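Local structure of viral structural protein 4 (Bombyx mori cytoplasmic polyhedrosis virus, 6TZ0) at residues L208-P216 and I239-Y248. The protein binds GTP and probably acts as an NTPase that assists the viral RNA-dependent RNA polymerase during transcription. Residues are numbered along the deposited sequence; the frame is centred on the assembly and turned at random.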
ATOM      1  N   LEU B 208     -26.697  44.576 -33.285  1.00 34.03           N
ATOM      2  CA  LEU B 208     -27.122  45.965 -33.365  1.00 34.03           C
ATOM      3  C   LEU B 208     -26.422  46.745 -32.263  1.00 34.03           C
ATOM      4  O   LEU B 208     -26.536  46.390 -31.090  1.00 34.03           O
ATOM      5  CB  LEU B 208     -28.636  46.084 -33.214  1.00 34.03           C
ATOM      6  CG  LEU B 208     -29.524  45.507 -34.309  1.00 34.03           C
ATOM      7  CD1 LEU B 208     -30.973  45.603 -33.897  1.00 34.03           C
ATOM      8  CD2 LEU B 208     -29.291  46.249 -35.602  1.00 34.03           C
ATOM      9  N   THR B 209     -25.696  47.790 -32.629  1.00 36.44           N
ATOM     10  CA  THR B 209     -25.088  48.685 -31.654  1.00 36.44           C
ATOM     11  C   THR B 209     -25.693  50.072 -31.825  1.00 36.44           C
ATOM     12  O   THR B 209     -26.648  50.263 -32.573  1.00 36.44           O
ATOM     13  CB  THR B 209     -23.565  48.716 -31.793  1.00 36.44           C
ATOM     14  OG1 THR B 209     -23.205  49.191 -33.093  1.00 36.44           O
ATOM     15  CG2 THR B 209     -22.978  47.339 -31.589  1.00 36.44           C
ATOM     16  N   ALA B 210     -25.138  51.046 -31.109  1.00 38.96           N
ATOM     17  CA  ALA B 210     -25.657  52.405 -31.176  1.00 38.96           C
ATOM     18  C   ALA B 210     -25.312  53.103 -32.482  1.00 38.96           C
ATOM     19  O   ALA B 210     -26.028  54.024 -32.885  1.00 38.96           O
ATOM     20  CB  ALA B 210     -25.134  53.227 -29.999  1.00 38.96           C
ATOM     21  N   SER B 211     -24.238  52.688 -33.147  1.00 38.85           N
ATOM     22  CA  SER B 211     -23.874  53.234 -34.445  1.00 38.85           C
ATOM     23  C   SER B 211     -24.390  52.400 -35.605  1.00 38.85           C
ATOM     24  O   SER B 211     -24.603  52.933 -36.696  1.00 38.85           O
ATOM     25  CB  SER B 211     -22.353  53.348 -34.556  1.00 38.85           C
ATOM     26  OG  SER B 211     -21.763  52.063 -34.567  1.00 38.85           O
ATOM     27  N   ASN B 212     -24.594  51.106 -35.381  1.00 36.77           N
ATOM     28  CA  ASN B 212     -25.037  50.174 -36.406  1.00 36.77           C
ATOM     29  C   ASN B 212     -26.521  50.310 -36.705  1.00 36.77           C
ATOM     30  O   ASN B 212     -26.970  49.883 -37.772  1.00 36.77           O
ATOM     31  CB  ASN B 212     -24.748  48.750 -35.924  1.00 36.77           C
ATOM     32  CG  ASN B 212     -24.737  47.731 -37.031  1.00 36.77           C
ATOM     33  OD1 ASN B 212     -24.825  48.064 -38.208  1.00 36.77           O
ATOM     34  ND2 ASN B 212     -24.640  46.465 -36.655  1.00 36.77           N
ATOM     35  N   LEU B 213     -27.273  50.923 -35.799  1.00 35.47           N
ATOM     36  CA  LEU B 213     -28.716  50.733 -35.715  1.00 35.47           C
ATOM     37  C   LEU B 213     -29.468  51.386 -36.867  1.00 35.47           C
ATOM     38  O   LEU B 213     -29.409  52.603 -37.056  1.00 35.47           O
ATOM     39  CB  LEU B 213     -29.204  51.255 -34.370  1.00 35.47           C
ATOM     40  CG  LEU B 213     -30.694  51.387 -34.123  1.00 35.47           C
ATOM     41  CD1 LEU B 213     -31.022  50.837 -32.794  1.00 35.47           C
ATOM     42  CD2 LEU B 213     -30.938  52.866 -34.072  1.00 35.47           C
ATOM     43  N   ALA B 214     -30.200  50.561 -37.609  1.00 34.71           N
ATOM     44  CA  ALA B 214     -31.091  51.004 -38.670  1.00 34.71           C
ATOM     45  C   ALA B 214     -32.132  49.916 -38.891  1.00 34.71           C
ATOM     46  O   ALA B 214     -32.141  48.893 -38.203  1.00 34.71           O
ATOM     47  CB  ALA B 214     -30.320  51.308 -39.955  1.00 34.71           C
ATOM     48  N   ALA B 215     -33.016  50.155 -39.853  1.00 34.15           N
ATOM     49  CA  ALA B 215     -34.000  49.166 -40.262  1.00 34.15           C
ATOM     50  C   ALA B 215     -33.300  47.972 -40.914  1.00 34.15           C
ATOM     51  O   ALA B 215     -32.225  48.126 -41.493  1.00 34.15           O
ATOM     52  CB  ALA B 215     -34.988  49.802 -41.236  1.00 34.15           C
ATOM     53  N   PRO B 216     -33.879  46.767 -40.831  1.00 33.91           N
ATOM     54  CA  PRO B 216     -33.196  45.593 -41.394  1.00 33.91           C
ATOM     55  C   PRO B 216     -33.166  45.552 -42.907  1.00 33.91           C
ATOM     56  O   PRO B 216     -32.438  44.722 -43.459  1.00 33.91           O
ATOM     57  CB  PRO B 216     -34.004  44.419 -40.837  1.00 33.91           C
ATOM     58  CG  PRO B 216     -35.330  44.968 -40.604  1.00 33.91           C
ATOM     59  CD  PRO B 216     -35.128  46.372 -40.162  1.00 33.91           C
ATOM     60  N   ILE B 239     -36.885  48.357 -30.102  1.00 41.51           N
ATOM     61  CA  ILE B 239     -36.215  47.956 -31.335  1.00 41.51           C
ATOM     62  C   ILE B 239     -37.141  47.112 -32.197  1.00 41.51           C
ATOM     63  O   ILE B 239     -37.129  47.216 -33.429  1.00 41.51           O
ATOM     64  CB  ILE B 239     -34.916  47.204 -30.992  1.00 41.51           C
ATOM     65  CG1 ILE B 239     -34.038  48.055 -30.081  1.00 41.51           C
ATOM     66  CG2 ILE B 239     -34.147  46.838 -32.235  1.00 41.51           C
ATOM     67  CD1 ILE B 239     -33.661  49.374 -30.659  1.00 41.51           C
ATOM     68  N   ARG B 240     -37.997  46.311 -31.571  1.00 40.72           N
ATOM     69  CA  ARG B 240     -38.844  45.396 -32.319  1.00 40.72           C
ATOM     70  C   ARG B 240     -40.021  46.104 -32.986  1.00 40.72           C
ATOM     71  O   ARG B 240     -40.454  45.687 -34.063  1.00 40.72           O
ATOM     72  CB  ARG B 240     -39.331  44.293 -31.380  1.00 40.72           C
ATOM     73  CG  ARG B 240     -39.957  43.113 -32.057  1.00 40.72           C
ATOM     74  CD  ARG B 240     -40.507  42.134 -31.045  1.00 40.72           C
ATOM     75  NE  ARG B 240     -39.476  41.484 -30.245  1.00 40.72           N
ATOM     76  CZ  ARG B 240     -38.870  40.355 -30.589  1.00 40.72           C
ATOM     77  NH1 ARG B 240     -39.185  39.747 -31.723  1.00 40.72           N
ATOM     78  NH2 ARG B 240     -37.950  39.831 -29.794  1.00 40.72           N
ATOM     79  N   LYS B 241     -40.555  47.168 -32.381  1.00 44.51           N
ATOM     80  CA  LYS B 241     -41.692  47.858 -32.986  1.00 44.51           C
ATOM     81  C   LYS B 241     -41.319  49.161 -33.678  1.00 44.51           C
ATOM     82  O   LYS B 241     -42.111  49.664 -34.479  1.00 44.51           O
ATOM     83  CB  LYS B 241     -42.774  48.167 -31.942  1.00 44.51           C
ATOM     84  CG  LYS B 241     -42.411  49.281 -30.978  1.00 44.51           C
ATOM     85  CD  LYS B 241     -43.518  49.556 -29.981  1.00 44.51           C
ATOM     86  CE  LYS B 241     -44.684  50.272 -30.637  1.00 44.51           C
ATOM     87  NZ  LYS B 241     -44.301  51.637 -31.082  1.00 44.51           N
ATOM     88  N   LEU B 242     -40.145  49.716 -33.396  1.00 42.57           N
ATOM     89  CA  LEU B 242     -39.794  51.038 -33.884  1.00 42.57           C
ATOM     90  C   LEU B 242     -38.855  50.992 -35.075  1.00 42.57           C
ATOM     91  O   LEU B 242     -38.842  51.926 -35.883  1.00 42.57           O
ATOM     92  CB  LEU B 242     -39.162  51.848 -32.747  1.00 42.57           C
ATOM     93  CG  LEU B 242     -38.935  53.346 -32.931  1.00 42.57           C
ATOM     94  CD1 LEU B 242     -40.266  54.041 -33.111  1.00 42.57           C
ATOM     95  CD2 LEU B 242     -38.189  53.926 -31.747  1.00 42.57           C
ATOM     96  N   TYR B 243     -38.093  49.914 -35.221  1.00 38.96           N
ATOM     97  CA  TYR B 243     -37.175  49.762 -36.337  1.00 38.96           C
ATOM     98  C   TYR B 243     -37.531  48.582 -37.228  1.00 38.96           C
ATOM     99  O   TYR B 243     -36.772  48.271 -38.144  1.00 38.96           O
ATOM    100  CB  TYR B 243     -35.745  49.625 -35.819  1.00 38.96           C
ATOM    101  CG  TYR B 243     -35.258  50.875 -35.140  1.00 38.96           C
ATOM    102  CD1 TYR B 243     -34.756  51.936 -35.880  1.00 38.96           C
ATOM    103  CD2 TYR B 243     -35.332  51.012 -33.762  1.00 38.96           C
ATOM    104  CE1 TYR B 243     -34.323  53.082 -35.270  1.00 38.96           C
ATOM    105  CE2 TYR B 243     -34.900  52.158 -33.140  1.00 38.96           C
ATOM    106  CZ  TYR B 243     -34.404  53.192 -33.899  1.00 38.96           C
ATOM    107  OH  TYR B 243     -33.968  54.339 -33.281  1.00 38.96           O
ATOM    108  N   GLY B 244     -38.656  47.922 -36.992  1.00 36.65           N
ATOM    109  CA  GLY B 244     -39.110  46.887 -37.901  1.00 36.65           C
ATOM    110  C   GLY B 244     -38.440  45.543 -37.745  1.00 36.65           C
ATOM    111  O   GLY B 244     -38.232  44.840 -38.738  1.00 36.65           O
ATOM    112  N   TYR B 245     -38.106  45.158 -36.521  1.00 35.33           N
ATOM    113  CA  TYR B 245     -37.493  43.868 -36.231  1.00 35.33           C
ATOM    114  C   TYR B 245     -38.506  42.907 -35.617  1.00 35.33           C
ATOM    115  O   TYR B 245     -38.180  42.112 -34.737  1.00 35.33           O
ATOM    116  CB  TYR B 245     -36.285  44.048 -35.319  1.00 35.33           C
ATOM    117  CG  TYR B 245     -35.083  44.637 -36.015  1.00 35.33           C
ATOM    118  CD1 TYR B 245     -34.169  43.819 -36.656  1.00 35.33           C
ATOM    119  CD2 TYR B 245     -34.881  46.007 -36.060  1.00 35.33           C
ATOM    120  CE1 TYR B 245     -33.075  44.340 -37.301  1.00 35.33           C
ATOM    121  CE2 TYR B 245     -33.793  46.539 -36.706  1.00 35.33           C
ATOM    122  CZ  TYR B 245     -32.892  45.702 -37.322  1.00 35.33           C
ATOM    123  OH  TYR B 245     -31.801  46.227 -37.965  1.00 35.33           O
ATOM    124  N   GLY B 246     -39.749  42.965 -36.098  1.00 38.63           N
ATOM    125  CA  GLY B 246     -40.821  42.202 -35.483  1.00 38.63           C
ATOM    126  C   GLY B 246     -40.766  40.718 -35.771  1.00 38.63           C
ATOM    127  O   GLY B 246     -41.064  39.903 -34.895  1.00 38.63           O
ATOM    128  N   GLU B 247     -40.391  40.340 -36.988  1.00 40.11           N
ATOM    129  CA  GLU B 247     -40.351  38.929 -37.338  1.00 40.11           C
ATOM    130  C   GLU B 247     -39.043  38.255 -36.966  1.00 40.11           C
ATOM    131  O   GLU B 247     -38.887  37.061 -37.238  1.00 40.11           O
ATOM    132  CB  GLU B 247     -40.588  38.736 -38.834  1.00 40.11           C
ATOM    133  CG  GLU B 247     -41.993  39.052 -39.302  1.00 40.11           C
ATOM    134  CD  GLU B 247     -42.180  38.754 -40.773  1.00 40.11           C
ATOM    135  OE1 GLU B 247     -41.184  38.405 -41.440  1.00 40.11           O
ATOM    136  OE2 GLU B 247     -43.322  38.866 -41.265  1.00 40.11           O
ATOM    137  N   TYR B 248     -38.101  38.969 -36.369  1.00 36.33           N
ATOM    138  CA  TYR B 248     -36.822  38.348 -36.080  1.00 36.33           C
ATOM    139  C   TYR B 248     -36.837  37.804 -34.661  1.00 36.33           C
ATOM    140  O   TYR B 248     -37.671  38.175 -33.835  1.00 36.33           O
ATOM    141  CB  TYR B 248     -35.647  39.320 -36.246  1.00 36.33           C
ATOM    142  CG  TYR B 248     -35.353  39.835 -37.651  1.00 36.33           C
ATOM    143  CD1 TYR B 248     -36.113  39.465 -38.746  1.00 36.33           C
ATOM    144  CD2 TYR B 248     -34.255  40.628 -37.888  1.00 36.33           C
ATOM    145  CE1 TYR B 248     -35.829  39.937 -40.000  1.00 36.33           C
ATOM    146  CE2 TYR B 248     -33.958  41.092 -39.151  1.00 36.33           C
ATOM    147  CZ  TYR B 248     -34.751  40.734 -40.201  1.00 36.33           C
ATOM    148  OH  TYR B 248     -34.481  41.181 -41.468  1.00 36.33           O
TER
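With CG set anti to its own carbonyl carbon (chi1 -74°), Tyr245 sends its ring between Leu208 and Pro216, while Leu213, its CG anti to the backbone N (chi1 170°), lays its branches across the ring of Tyr243. Leu208 CD1 rests on one face of the Tyr245 ring, 4.1 Å from the centroid, and Pro216 CD lies over the opposite face, 3.9 Å from the centroid; both are CH-pi contacts. Tyrosine suits this place because its flat ring offers two apolar faces while its hydroxyl, Tyr245 OH, donates a 2.7 Å hydrogen bond to Ala214 O, which lies at the ring edge; the donor is tilted 27° from the carbonyl plane. Leu213 CG sits over a face of Tyr243, whose hydroxyl is hydrogen-bonded to Arg234, and Leu213 CD1 reaches Ile239 CD1 at 3.7 Å. The rigid ring of Pro216 extends the apolar surface to Tyr248, with CB 3.7 Å from Tyr248 CE2. Gly244, lacking a side chain, readily adopts the positive phi that turns the chain between Tyr243 and Tyr245. Strand 226-230 adds Ile228 beside Leu208, Tyr245 and Tyr248. Far from the GTP-binding residues, this is a partly buried apolar cluster joining the loop after strand 204-208 to the end of helix 236-242 and the turn that follows.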